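Local structure of oxidoreductase (Azotobacter vinelandii, 7D5M) at residues K6-P11 / F340-D345; G19-Q24 / R54-Q59; L316-I321 / W333-Y338. The protein binds NAD and, as a homologue of inositol dehydrogenase in the Gfo/Idh/MocA family, probably catalyses NAD-dependent oxidation of a sugar or polyol substrate. One frame throughout, in Å; residues are numbered along the deposited sequence.

Contact 1 (K6-P11 / F340-D345); sequences KRIAQP and FAMAMD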
# COMPACT_ATOMS: atom_id res chain seq x y z
N LYS A 6 24.61 -19.38 23.28
CA LYS A 6 24.99 -20.54 22.44
C LYS A 6 23.86 -21.58 22.48
O LYS A 6 23.19 -21.73 23.51
CB LYS A 6 26.34 -21.12 22.85
CG LYS A 6 26.41 -21.75 24.23
CD LYS A 6 27.78 -22.36 24.51
CE LYS A 6 28.88 -21.33 24.58
NZ LYS A 6 30.22 -21.96 24.51
N ARG A 7 23.66 -22.28 21.37
CA ARG A 7 22.67 -23.37 21.25
C ARG A 7 23.35 -24.73 21.23
O ARG A 7 22.66 -25.72 21.41
CB ARG A 7 21.92 -23.19 19.94
CG ARG A 7 21.36 -21.80 19.80
CD ARG A 7 20.08 -22.01 19.06
NE ARG A 7 19.42 -20.76 18.75
CZ ARG A 7 18.16 -20.51 19.07
NH1 ARG A 7 17.43 -21.42 19.70
NH2 ARG A 7 17.65 -19.34 18.74
N ILE A 8 24.64 -24.74 20.93
CA ILE A 8 25.52 -25.94 20.96
C ILE A 8 26.78 -25.52 21.70
O ILE A 8 27.03 -24.29 21.76
CB ILE A 8 25.77 -26.46 19.52
CG1 ILE A 8 26.53 -25.45 18.67
CG2 ILE A 8 24.45 -26.84 18.86
CD1 ILE A 8 26.95 -25.98 17.32
N ALA A 9 27.53 -26.48 22.25
CA ALA A 9 28.68 -26.25 23.16
C ALA A 9 29.77 -25.44 22.45
O ALA A 9 30.33 -24.52 23.08
CB ALA A 9 29.23 -27.56 23.65
N GLN A 10 30.08 -25.80 21.20
CA GLN A 10 31.12 -25.11 20.40
C GLN A 10 30.61 -24.91 18.98
O GLN A 10 29.86 -25.74 18.47
CB GLN A 10 32.41 -25.93 20.32
CG GLN A 10 33.05 -26.20 21.67
CD GLN A 10 33.64 -24.97 22.32
OE1 GLN A 10 33.94 -23.97 21.68
NE2 GLN A 10 33.80 -25.05 23.63
N PRO A 11 31.04 -23.84 18.29
CA PRO A 11 30.68 -23.64 16.89
C PRO A 11 31.16 -24.82 16.04
O PRO A 11 32.27 -25.33 16.27
CB PRO A 11 31.39 -22.34 16.50
CG PRO A 11 31.58 -21.63 17.82
CD PRO A 11 31.90 -22.75 18.79
N PHE A 340 20.48 -25.76 11.35
CA PHE A 340 21.49 -26.65 10.71
C PHE A 340 22.54 -27.05 11.75
O PHE A 340 22.83 -28.26 11.86
CB PHE A 340 22.16 -26.00 9.49
CG PHE A 340 21.26 -25.67 8.33
CD1 PHE A 340 20.10 -26.38 8.09
CD2 PHE A 340 21.60 -24.65 7.46
CE1 PHE A 340 19.28 -26.07 7.01
CE2 PHE A 340 20.78 -24.35 6.38
CZ PHE A 340 19.63 -25.06 6.15
N ALA A 341 23.10 -26.09 12.49
CA ALA A 341 24.14 -26.33 13.50
C ALA A 341 23.58 -27.25 14.60
O ALA A 341 24.26 -28.21 14.98
CB ALA A 341 24.65 -25.02 14.06
N MET A 342 22.39 -26.97 15.11
CA MET A 342 21.79 -27.83 16.17
C MET A 342 21.61 -29.26 15.66
O MET A 342 21.87 -30.20 16.43
CB MET A 342 20.45 -27.27 16.65
CG MET A 342 20.60 -25.99 17.43
SD MET A 342 19.02 -25.33 17.99
CE MET A 342 18.68 -26.38 19.39
N ALA A 343 21.18 -29.44 14.40
CA ALA A 343 20.91 -30.77 13.81
C ALA A 343 22.23 -31.53 13.66
O ALA A 343 22.28 -32.74 13.98
CB ALA A 343 20.21 -30.61 12.48
N MET A 344 23.28 -30.85 13.20
CA MET A 344 24.62 -31.45 12.99
C MET A 344 25.17 -31.90 14.35
O MET A 344 25.62 -33.06 14.48
CB MET A 344 25.56 -30.45 12.33
CG MET A 344 25.16 -30.15 10.91
SD MET A 344 26.15 -28.82 10.22
CE MET A 344 25.31 -28.58 8.66
N ASP A 345 25.11 -31.00 15.34
CA ASP A 345 25.61 -31.27 16.71
C ASP A 345 24.79 -32.41 17.33
O ASP A 345 25.42 -33.31 17.92
CB ASP A 345 25.55 -30.01 17.58
CG ASP A 345 25.95 -30.28 19.02
OD1 ASP A 345 27.15 -30.49 19.25
OD2 ASP A 345 25.05 -30.31 19.86
O HOH W 1 26.42 -29.29 22.13
O HOH W 2 29.31 -28.57 20.06
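Ile8 rests on the helix surface with its two branches spread over different residues. Its CG2 methyl lies over Met342 and Asp345, with Ile8 CG2 3.6 Å from Asp345 CB and 3.9 Å from Met342 CA. The other branch reaches Ala341: Ile8 CD1 comes to 4.1 Å from Ala341 CB, a looser apolar touch. Behind this spread is chi1 of 64°, which places CG1 between the backbone N and the carbonyl carbon and leaves CG2 anti to that carbon. Arg7 adds the aliphatic part of its chain, and Arg7 CD packs 3.6 Å from the sulphur SD of Met342, while the guanidinium of Arg7 makes a cation-pi contact with Tyr338.

The segments join the N-terminal lead-in to the first strand, 12-16, of the NAD-binding Rossmann fold with helix 329-349, which belongs to the C-terminal alpha/beta part of the protein. Residues about 330 positions apart are thus held together, and the same helix also meets strand 39-45 through Ala341 and Met344, and strand 110-113 through Phe340 and Met344.

The polar link is indirect. Water 1 accepts from Ala9 N and donates to Asp345 OD2 at 2.8 Å, and water 2 accepts from Gln10 N and donates to Asp345 OD1 at 3.0 Å. One carboxylate therefore serves two successive loop amides. A salt bridge from Asp345 OD2 to Arg349 NE probably fixes its rotation. Within the loop, Lys6 NZ folds back to bond Ala9 O at 2.9 Å.

Contact 2 (G19-Q24 / R54-Q59); sequences GGRNSQ and REFGVQ. With NAD (nicotinamide-adenine-dinucleotide), chain B.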
# COMPACT_ATOMS: atom_id res chain seq x y z
N GLY A 19 31.37 -19.20 -3.05
CA GLY A 19 31.04 -18.02 -2.23
C GLY A 19 32.20 -17.05 -2.15
O GLY A 19 32.31 -16.34 -1.15
N GLY A 20 33.03 -16.99 -3.20
CA GLY A 20 34.25 -16.17 -3.22
C GLY A 20 33.97 -14.68 -3.36
O GLY A 20 32.79 -14.24 -3.25
N ARG A 21 35.04 -13.93 -3.59
CA ARG A 21 35.08 -12.44 -3.51
C ARG A 21 33.98 -11.81 -4.36
O ARG A 21 33.39 -10.83 -3.88
CB ARG A 21 36.43 -11.91 -3.99
CG ARG A 21 36.64 -10.45 -3.63
CD ARG A 21 38.11 -10.10 -3.54
NE ARG A 21 38.67 -9.96 -4.87
CZ ARG A 21 39.94 -10.21 -5.19
NH1 ARG A 21 40.79 -10.65 -4.27
NH2 ARG A 21 40.34 -10.03 -6.44
N ASN A 22 33.73 -12.32 -5.56
CA ASN A 22 32.80 -11.67 -6.52
C ASN A 22 31.44 -12.38 -6.55
O ASN A 22 30.64 -12.03 -7.42
CB ASN A 22 33.44 -11.58 -7.90
CG ASN A 22 34.74 -10.79 -7.87
OD1 ASN A 22 34.82 -9.79 -7.17
ND2 ASN A 22 35.75 -11.27 -8.58
N SER A 23 31.17 -13.33 -5.64
CA SER A 23 29.92 -14.14 -5.66
C SER A 23 28.71 -13.31 -5.20
O SER A 23 28.88 -12.38 -4.40
CB SER A 23 30.05 -15.40 -4.85
OG SER A 23 30.11 -15.09 -3.47
N GLN A 24 27.52 -13.68 -5.67
CA GLN A 24 26.26 -13.05 -5.20
C GLN A 24 25.92 -13.56 -3.79
O GLN A 24 25.46 -12.75 -2.96
CB GLN A 24 25.10 -13.38 -6.14
CG GLN A 24 25.27 -12.83 -7.55
CD GLN A 24 23.98 -12.96 -8.32
OE1 GLN A 24 23.39 -14.04 -8.42
NE2 GLN A 24 23.51 -11.85 -8.86
N ARG A 54 42.40 -17.64 -2.21
CA ARG A 54 43.29 -17.52 -1.03
C ARG A 54 43.35 -16.05 -0.59
O ARG A 54 43.28 -15.80 0.63
CB ARG A 54 44.69 -18.07 -1.31
CG ARG A 54 45.62 -17.95 -0.12
CD ARG A 54 46.92 -18.72 -0.26
NE ARG A 54 46.69 -20.16 -0.21
CZ ARG A 54 46.82 -21.00 -1.24
NH1 ARG A 54 47.19 -20.57 -2.43
NH2 ARG A 54 46.58 -22.29 -1.05
N GLU A 55 43.51 -15.12 -1.53
CA GLU A 55 43.50 -13.66 -1.21
C GLU A 55 42.24 -13.36 -0.38
O GLU A 55 42.36 -12.66 0.65
CB GLU A 55 43.46 -12.79 -2.46
CG GLU A 55 44.78 -12.70 -3.19
CD GLU A 55 44.65 -12.01 -4.53
OE1 GLU A 55 43.66 -11.28 -4.74
OE2 GLU A 55 45.54 -12.20 -5.38
N PHE A 56 41.09 -13.84 -0.83
CA PHE A 56 39.78 -13.53 -0.20
C PHE A 56 39.67 -14.25 1.15
O PHE A 56 39.27 -13.61 2.15
CB PHE A 56 38.62 -13.87 -1.14
CG PHE A 56 37.27 -13.45 -0.61
CD1 PHE A 56 37.03 -12.13 -0.24
CD2 PHE A 56 36.23 -14.37 -0.49
CE1 PHE A 56 35.79 -11.75 0.25
CE2 PHE A 56 34.99 -13.97 -0.02
CZ PHE A 56 34.78 -12.67 0.36
N GLY A 57 40.00 -15.54 1.20
CA GLY A 57 40.01 -16.32 2.46
C GLY A 57 40.78 -15.58 3.55
O GLY A 57 40.26 -15.47 4.68
N VAL A 58 41.95 -15.03 3.20
CA VAL A 58 42.81 -14.30 4.18
C VAL A 58 42.05 -13.05 4.66
O VAL A 58 42.08 -12.79 5.89
CB VAL A 58 44.19 -13.96 3.59
CG1 VAL A 58 44.94 -12.94 4.45
CG2 VAL A 58 45.01 -15.23 3.42
N GLN A 59 41.34 -12.35 3.76
CA GLN A 59 40.57 -11.14 4.14
C GLN A 59 39.35 -11.55 4.99
O GLN A 59 38.84 -10.68 5.74
CB GLN A 59 40.22 -10.31 2.91
CG GLN A 59 41.43 -9.66 2.25
CD GLN A 59 42.42 -9.07 3.23
OE1 GLN A 59 42.08 -8.23 4.07
NE2 GLN A 59 43.68 -9.50 3.14
PA NAD B . 28.19 -16.70 -8.63
O1A NAD B . 28.60 -17.03 -10.03
O2A NAD B . 27.84 -15.29 -8.25
O5B NAD B . 29.32 -17.24 -7.62
C5B NAD B . 30.05 -18.49 -7.86
C4B NAD B . 31.21 -18.53 -6.91
O4B NAD B . 31.75 -19.87 -6.83
C3B NAD B . 32.40 -17.64 -7.29
O3B NAD B . 33.03 -17.16 -6.11
C2B NAD B . 33.29 -18.62 -8.06
O2B NAD B . 34.65 -18.25 -8.14
C1B NAD B . 33.12 -19.85 -7.18
N9A NAD B . 33.42 -21.12 -7.82
C8A NAD B . 32.99 -21.53 -9.06
N7A NAD B . 33.36 -22.75 -9.35
C5A NAD B . 34.06 -23.18 -8.24
C6A NAD B . 34.69 -24.41 -7.94
N6A NAD B . 34.70 -25.46 -8.75
N1A NAD B . 35.30 -24.51 -6.73
C2A NAD B . 35.28 -23.45 -5.91
N3A NAD B . 34.71 -22.25 -6.08
C4A NAD B . 34.11 -22.19 -7.28
O3 NAD B . 26.91 -17.61 -8.22
PN NAD B . 25.76 -17.32 -7.11
O1N NAD B . 24.69 -16.45 -7.72
O2N NAD B . 26.41 -16.87 -5.84
O5D NAD B . 25.12 -18.77 -6.92
C5D NAD B . 25.89 -19.88 -6.44
C4D NAD B . 24.90 -20.93 -6.04
O4D NAD B . 23.99 -20.37 -5.06
C3D NAD B . 24.01 -21.44 -7.18
O3D NAD B . 23.74 -22.81 -7.00
C2D NAD B . 22.75 -20.58 -7.04
O2D NAD B . 21.59 -21.21 -7.58
C1D NAD B . 22.65 -20.48 -5.52
N1N NAD B . 21.88 -19.29 -5.03
C2N NAD B . 20.88 -19.48 -4.11
C3N NAD B . 20.11 -18.40 -3.66
C7N NAD B . 19.13 -18.67 -2.54
O7N NAD B . 19.23 -19.72 -1.89
N7N NAD B . 18.22 -17.73 -2.27
C4N NAD B . 20.29 -17.15 -4.25
C5N NAD B . 21.30 -16.98 -5.20
C6N NAD B . 22.17 -18.02 -5.45
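Arg21 lies across Phe56 with its backbone rather than its charged end over the ring. Its CA sits 3.6 Å from the ring centroid and only 3° off the normal, a CH-pi contact almost exactly over the centre, while Arg21 N comes to 3.3 Å from Phe56 CD2 over the same face. Arginine CB and CG extend the packing: CG, anti to the backbone N (chi1 -167°), stays against Phe56 CD1. Gly19 O approaches the ring at its edge.

The ionic part belongs to the far end of Arg21. Beyond CD the chain bends at chi3, and Arg21 NH1 reaches Glu55 OE1 at 3.0 Å. This salt bridge is nearly straight, lies in the guanidinium plane and uses the anti side of the carboxylate oxygen.

Hydrogen bonds shape the turn and hold the cofactor. Ser23 N closes a type I turn on Gly20 O, and Ser23 OG adds a second bond to Gly20 O at 2.8 Å, on a lone pair in the carbonyl plane. Gly20 N donates to NAD O3B at 2.9 Å and Gln24 N to NAD O2A at 3.1 Å. This is the glycine-rich turn of a Rossmann fold, between strand 12-16 and helix 26-34. A CB on Gly20 would run into NAD O3B, consistent with glycine leaving room for the ribose; the backbone N-H groups face the cofactor while Arg21 secures the turn to helix 50-59.

Contact 3 (L316-I321 / W333-Y338); sequences LLDDRI and WSNLYY. With NAD (nicotinamide-adenine-dinucleotide), chain B.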
# COMPACT_ATOMS: atom_id res chain seq x y z
N LEU A 316 7.11 -17.09 17.24
CA LEU A 316 7.75 -16.06 18.11
C LEU A 316 9.16 -16.50 18.53
O LEU A 316 9.92 -15.65 18.97
CB LEU A 316 6.86 -15.80 19.33
CG LEU A 316 5.55 -15.09 19.03
CD1 LEU A 316 4.58 -15.19 20.20
CD2 LEU A 316 5.77 -13.64 18.64
N LEU A 317 9.49 -17.79 18.39
CA LEU A 317 10.76 -18.35 18.93
C LEU A 317 11.98 -17.57 18.41
O LEU A 317 12.89 -17.28 19.21
CB LEU A 317 10.87 -19.82 18.53
CG LEU A 317 10.04 -20.80 19.37
CD1 LEU A 317 10.09 -22.19 18.75
CD2 LEU A 317 10.54 -20.83 20.81
N ASP A 318 11.99 -17.20 17.13
CA ASP A 318 13.21 -16.67 16.46
C ASP A 318 13.24 -15.14 16.46
O ASP A 318 14.19 -14.60 15.87
CB ASP A 318 13.34 -17.24 15.05
CG ASP A 318 13.66 -18.73 15.02
OD1 ASP A 318 14.06 -19.27 16.08
OD2 ASP A 318 13.50 -19.33 13.94
N ASP A 319 12.32 -14.45 17.14
CA ASP A 319 12.37 -12.96 17.19
C ASP A 319 13.70 -12.53 17.82
O ASP A 319 14.02 -13.01 18.92
CB ASP A 319 11.18 -12.37 17.94
CG ASP A 319 9.86 -12.53 17.20
OD1 ASP A 319 9.87 -12.57 15.95
OD2 ASP A 319 8.83 -12.63 17.89
N ARG A 320 14.45 -11.66 17.13
CA ARG A 320 15.76 -11.14 17.60
C ARG A 320 15.60 -9.70 18.09
O ARG A 320 16.50 -9.20 18.79
CB ARG A 320 16.79 -11.22 16.47
CG ARG A 320 17.10 -12.65 16.05
CD ARG A 320 17.63 -12.76 14.64
NE ARG A 320 17.73 -14.16 14.26
CZ ARG A 320 18.77 -14.95 14.52
NH1 ARG A 320 19.85 -14.47 15.12
NH2 ARG A 320 18.74 -16.22 14.14
N ILE A 321 14.48 -9.06 17.77
CA ILE A 321 14.14 -7.71 18.29
C ILE A 321 12.61 -7.58 18.30
O ILE A 321 11.93 -8.33 17.59
CB ILE A 321 14.85 -6.63 17.45
CG1 ILE A 321 14.81 -5.27 18.15
CG2 ILE A 321 14.28 -6.61 16.04
CD1 ILE A 321 15.80 -4.26 17.61
N TRP A 333 17.79 -16.37 7.02
CA TRP A 333 18.93 -17.29 6.77
C TRP A 333 19.60 -17.70 8.08
O TRP A 333 20.02 -18.88 8.18
CB TRP A 333 19.95 -16.67 5.83
CG TRP A 333 19.60 -16.81 4.38
CD1 TRP A 333 18.51 -16.32 3.72
CD2 TRP A 333 20.41 -17.48 3.41
NE1 TRP A 333 18.59 -16.65 2.40
CE2 TRP A 333 19.74 -17.36 2.18
CE3 TRP A 333 21.63 -18.16 3.47
CZ2 TRP A 333 20.25 -17.92 1.00
CZ3 TRP A 333 22.13 -18.71 2.31
CH2 TRP A 333 21.44 -18.59 1.10
N SER A 334 19.72 -16.78 9.03
CA SER A 334 20.29 -17.05 10.38
C SER A 334 19.42 -18.09 11.10
O SER A 334 19.99 -18.95 11.80
CB SER A 334 20.45 -15.80 11.19
OG SER A 334 21.31 -14.89 10.53
N ASN A 335 18.10 -18.01 10.94
CA ASN A 335 17.14 -18.95 11.56
C ASN A 335 17.33 -20.35 10.99
O ASN A 335 17.22 -21.32 11.75
CB ASN A 335 15.71 -18.43 11.41
CG ASN A 335 15.51 -17.14 12.18
OD1 ASN A 335 16.23 -16.91 13.16
ND2 ASN A 335 14.55 -16.33 11.77
N LEU A 336 17.64 -20.49 9.70
CA LEU A 336 17.94 -21.83 9.13
C LEU A 336 19.30 -22.31 9.66
O LEU A 336 19.39 -23.47 10.06
CB LEU A 336 17.99 -21.78 7.60
CG LEU A 336 16.68 -21.44 6.89
CD1 LEU A 336 16.78 -21.92 5.45
CD2 LEU A 336 15.46 -22.03 7.58
N TYR A 337 20.31 -21.45 9.61
CA TYR A 337 21.71 -21.87 9.88
C TYR A 337 21.86 -22.31 11.35
O TYR A 337 22.60 -23.28 11.59
CB TYR A 337 22.72 -20.80 9.45
CG TYR A 337 23.45 -21.14 8.16
CD1 TYR A 337 24.54 -21.98 8.18
CD2 TYR A 337 23.04 -20.64 6.93
CE1 TYR A 337 25.23 -22.31 7.02
CE2 TYR A 337 23.72 -20.96 5.76
CZ TYR A 337 24.82 -21.80 5.81
OH TYR A 337 25.53 -22.13 4.68
N TYR A 338 21.19 -21.68 12.32
CA TYR A 338 21.34 -22.15 13.72
C TYR A 338 20.67 -23.53 13.83
O TYR A 338 21.18 -24.36 14.58
CB TYR A 338 20.87 -21.16 14.78
CG TYR A 338 19.41 -21.25 15.15
CD1 TYR A 338 18.92 -22.31 15.89
CD2 TYR A 338 18.53 -20.24 14.79
CE1 TYR A 338 17.57 -22.41 16.21
CE2 TYR A 338 17.18 -20.32 15.12
CZ TYR A 338 16.70 -21.40 15.83
OH TYR A 338 15.38 -21.49 16.16
PA NAD B . 28.19 -16.70 -8.63
O1A NAD B . 28.60 -17.03 -10.03
O2A NAD B . 27.84 -15.29 -8.25
O5B NAD B . 29.32 -17.24 -7.62
C5B NAD B . 30.05 -18.49 -7.86
C4B NAD B . 31.21 -18.53 -6.91
O4B NAD B . 31.75 -19.87 -6.83
C3B NAD B . 32.40 -17.64 -7.29
O3B NAD B . 33.03 -17.16 -6.11
C2B NAD B . 33.29 -18.62 -8.06
O2B NAD B . 34.65 -18.25 -8.14
C1B NAD B . 33.12 -19.85 -7.18
N9A NAD B . 33.42 -21.12 -7.82
C8A NAD B . 32.99 -21.53 -9.06
N7A NAD B . 33.36 -22.75 -9.35
C5A NAD B . 34.06 -23.18 -8.24
C6A NAD B . 34.69 -24.41 -7.94
N6A NAD B . 34.70 -25.46 -8.75
N1A NAD B . 35.30 -24.51 -6.73
C2A NAD B . 35.28 -23.45 -5.91
N3A NAD B . 34.71 -22.25 -6.08
C4A NAD B . 34.11 -22.19 -7.28
O3 NAD B . 26.91 -17.61 -8.22
PN NAD B . 25.76 -17.32 -7.11
O1N NAD B . 24.69 -16.45 -7.72
O2N NAD B . 26.41 -16.87 -5.84
O5D NAD B . 25.12 -18.77 -6.92
C5D NAD B . 25.89 -19.88 -6.44
C4D NAD B . 24.90 -20.93 -6.04
O4D NAD B . 23.99 -20.37 -5.06
C3D NAD B . 24.01 -21.44 -7.18
O3D NAD B . 23.74 -22.81 -7.00
C2D NAD B . 22.75 -20.58 -7.04
O2D NAD B . 21.59 -21.21 -7.58
C1D NAD B . 22.65 -20.48 -5.52
N1N NAD B . 21.88 -19.29 -5.03
C2N NAD B . 20.88 -19.48 -4.11
C3N NAD B . 20.11 -18.40 -3.66
C7N NAD B . 19.13 -18.67 -2.54
O7N NAD B . 19.23 -19.72 -1.89
N7N NAD B . 18.22 -17.73 -2.27
C4N NAD B . 20.29 -17.15 -4.25
C5N NAD B . 21.30 -16.98 -5.20
C6N NAD B . 22.17 -18.02 -5.45
O HOH W 3 14.89 -13.84 13.36
O HOH W 4 21.28 -17.57 14.45
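Tyr338 gives its hydroxyl to Asp318: the OH donates to Asp318 OD1 at 2.6 Å, on the syn side of the carboxylate, whose plane stands nearly upright to the ring (87°). Tyr338 CG lies between the backbone N and the carbonyl carbon (chi1 88°), and from there the ring runs toward Asp318. A phenylalanine here would probably leave Asp318 OD1 without this short bond and the carboxylate held mainly by the salt bridge from its OD2 to Arg339.

Arg320, its chain extended from CG to NE, and Asn335 run alongside each other, pointing contrary ways. Arg320 NH2 donates to Asn335 OD1 at 2.8 Å (162°), within the guanidinium plane though tilted out of the amide carbonyl plane; NE adds a weak bond to the same oxygen. Ser334 CB covers one guanidinium face, 3.4 Å from Arg320 NH2 and offset toward the rim. NH1 turns to its salt bridge with Asp36. Asn335 ND2 bonds both Gly146 O and water 3, which donates to Asp318 O at 2.7 Å.

The loop 316-321 follows strand 301-305 and, through Leu317 and Asp319, bonds the backbone of the N-terminal residues Met1 and Ile2. Helix 329-349 faces it with Asn335 and Tyr338, while Trp333 and Tyr337 lie against helix 26-34 and Trp333 CZ2 comes within 3.6 Å of NAD O7N.

Contacts 1 and 3 share helix 329-349 and touch, with centres about 14 Å apart: Arg7 NE packs 3.3 Å from Tyr338 CD1, so the tyrosine whose hydroxyl serves contact 3 also meets the N-terminal arm of contact 1. Contact 2 stands apart, its centre about 25 Å from that of contact 1 and about 26 Å from that of contact 3. NAD bridges contacts 2 and 3, whose nearest atoms are about 8 Å apart: the turn at 19-24 holds the adenosine ribose and a phosphate, while Trp333 of contact 3 lies beside the nicotinamide amide. Contact 1 is away from NAD, yet its Lys6 packs on Gln59 of the second subunit, a residue of that copy's contact 2.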